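PDB 6MBF: GphF Dehydratase 1 from Archangium violaceum, which probably dehydrates a polyketide intermediate and rearranges the resulting double bond, as a domain of the gephyronic acid polyketide synthase. Local coordinates for residues A[205-210]-A[275-280]. Residues are numbered along the deposited sequence; the frame is centred on the assembly and turned at random.
Sequences ACFQCV and ASVDAL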
loop_
_atom_site.group_PDB
_atom_site.type_symbol
_atom_site.label_atom_id
_atom_site.label_comp_id
_atom_site.label_asym_id
_atom_site.label_seq_id
_atom_site.Cartn_x
_atom_site.Cartn_y
_atom_site.Cartn_z
ATOM N N ALA A 205 4.624 -4.728 -3.807
ATOM C CA ALA A 205 5.407 -5.935 -4.067
ATOM C C ALA A 205 5.491 -6.819 -2.822
ATOM O O ALA A 205 5.380 -8.048 -2.915
ATOM C CB ALA A 205 6.806 -5.555 -4.558
ATOM N N CYS A 206 5.651 -6.214 -1.643
ATOM C CA CYS A 206 5.657 -6.996 -0.410
ATOM C C CYS A 206 4.309 -7.669 -0.178
ATOM O O CYS A 206 4.248 -8.841 0.206
ATOM C CB CYS A 206 6.030 -6.107 0.779
ATOM S SG CYS A 206 7.711 -5.422 0.699
ATOM N N PHE A 207 3.214 -6.946 -0.411
ATOM C CA PHE A 207 1.902 -7.561 -0.250
ATOM C C PHE A 207 1.683 -8.657 -1.287
ATOM O O PHE A 207 1.041 -9.670 -0.987
ATOM C CB PHE A 207 0.800 -6.499 -0.330
ATOM C CG PHE A 207 0.775 -5.527 0.841
ATOM C CD1 PHE A 207 1.678 -5.628 1.900
ATOM C CD2 PHE A 207 -0.155 -4.499 0.863
ATOM C CE1 PHE A 207 1.639 -4.711 2.976
ATOM C CE2 PHE A 207 -0.200 -3.592 1.922
ATOM C CZ PHE A 207 0.690 -3.694 2.973
ATOM N N GLN A 208 2.246 -8.500 -2.492
ATOM C CA GLN A 208 2.110 -9.550 -3.499
ATOM C C GLN A 208 2.852 -10.828 -3.100
ATOM O O GLN A 208 2.476 -11.921 -3.544
ATOM C CB GLN A 208 2.587 -9.043 -4.864
ATOM C CG GLN A 208 1.620 -8.062 -5.552
ATOM C CD GLN A 208 1.840 -8.035 -7.040
ATOM O OE1 GLN A 208 1.868 -9.089 -7.685
ATOM N NE2 GLN A 208 2.025 -6.840 -7.603
ATOM N N CYS A 209 3.901 -10.723 -2.273
ATOM C CA CYS A 209 4.507 -11.917 -1.691
ATOM C C CYS A 209 3.487 -12.704 -0.876
ATOM O O CYS A 209 3.486 -13.944 -0.897
ATOM C CB CYS A 209 5.705 -11.540 -0.818
ATOM S SG CYS A 209 7.126 -10.865 -1.714
ATOM N N VAL A 210 2.605 -12.008 -0.152
ATOM C CA VAL A 210 1.539 -12.704 0.566
ATOM C C VAL A 210 0.604 -13.382 -0.424
ATOM O O VAL A 210 0.206 -14.541 -0.229
ATOM C CB VAL A 210 0.766 -11.744 1.492
ATOM C CG1 VAL A 210 -0.250 -12.536 2.337
ATOM C CG2 VAL A 210 1.704 -10.952 2.377
ATOM N N ALA A 275 10.469 -1.158 7.943
ATOM C CA ALA A 275 9.044 -0.947 8.140
ATOM C C ALA A 275 8.426 -2.213 8.704
ATOM O O ALA A 275 8.951 -3.312 8.531
ATOM C CB ALA A 275 8.343 -0.549 6.833
ATOM N N SER A 276 7.283 -2.051 9.361
ATOM C CA SER A 276 6.572 -3.188 9.927
ATOM C C SER A 276 5.080 -3.013 9.709
ATOM O O SER A 276 4.539 -1.921 9.910
ATOM C CB SER A 276 6.852 -3.347 11.419
ATOM O OG SER A 276 6.442 -2.186 12.117
ATOM N N VAL A 277 4.421 -4.103 9.329
ATOM C CA VAL A 277 2.997 -4.119 9.006
ATOM C C VAL A 277 2.343 -5.173 9.891
ATOM O O VAL A 277 2.717 -6.350 9.833
ATOM C CB VAL A 277 2.737 -4.423 7.519
ATOM C CG1 VAL A 277 1.243 -4.497 7.262
ATOM C CG2 VAL A 277 3.383 -3.361 6.616
ATOM N N ASP A 278 1.390 -4.756 10.721
ATOM C CA ASP A 278 0.680 -5.670 11.607
ATOM C C ASP A 278 -0.747 -5.858 11.119
ATOM O O ASP A 278 -1.479 -4.879 10.935
ATOM C CB ASP A 278 0.657 -5.153 13.051
ATOM C CG ASP A 278 2.038 -5.061 13.658
ATOM O OD1 ASP A 278 2.293 -4.105 14.424
ATOM O OD2 ASP A 278 2.870 -5.939 13.351
ATOM N N ALA A 279 -1.146 -7.119 10.944
ATOM C CA ALA A 279 -2.524 -7.487 10.639
ATOM C C ALA A 279 -3.037 -6.776 9.383
ATOM O O ALA A 279 -4.054 -6.078 9.392
ATOM C CB ALA A 279 -3.434 -7.216 11.847
ATOM N N LEU A 280 -2.306 -6.956 8.289
ATOM C CA LEU A 280 -2.879 -6.669 6.988
ATOM C C LEU A 280 -4.060 -7.609 6.763
ATOM O O LEU A 280 -3.910 -8.830 6.833
ATOM C CB LEU A 280 -1.819 -6.856 5.905
ATOM C CG LEU A 280 -2.310 -6.728 4.463
ATOM C CD1 LEU A 280 -2.756 -5.311 4.177
ATOM C CD2 LEU A 280 -1.229 -7.166 3.477
#
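Gln-208 NE2 donates hydrogen bonds to both Asp-204 OD2 and Leu-166 O, while the preceding residue, Phe-207, sends its ring across to Leu-280 and Val-277 in a wholly apolar contact. Leu-280 CD2 lies almost over the middle of the ring, 3.6 Å from the Phe-207 centroid and 9° off the ring normal, a CH-pi contact for which the flat, wide phenylalanine face is suited. Leucine fits because its fork sets the second methyl, CD1, by the CE2-CZ side, 3.8 Å from Phe-207 CE2; with CG anti to the backbone N (chi1 174°), the branch carries CD2 over the face. Beta-branched Val-277, at home in a strand, offers CG2 to the ring edge, 4.3 Å from Phe-207 CE1. In the double hotdog fold of polyketide synthase dehydratases, helix 200-214 is the central helix of the second hotdog, packed against antiparallel strands, 273-284 among them. Here that strand carries a G1 beta bulge: Ala-279, in the left-handed conformation most often filled by glycine, and Leu-280 both face Ala-262. The bulge turns Val-277 and Leu-280 to the same side, whereas an unbroken strand would alternate them. Were Phe-207 replaced by an alanine, both Leu-280 methyls would probably lose their aromatic partner, opening a gap between helix and strand.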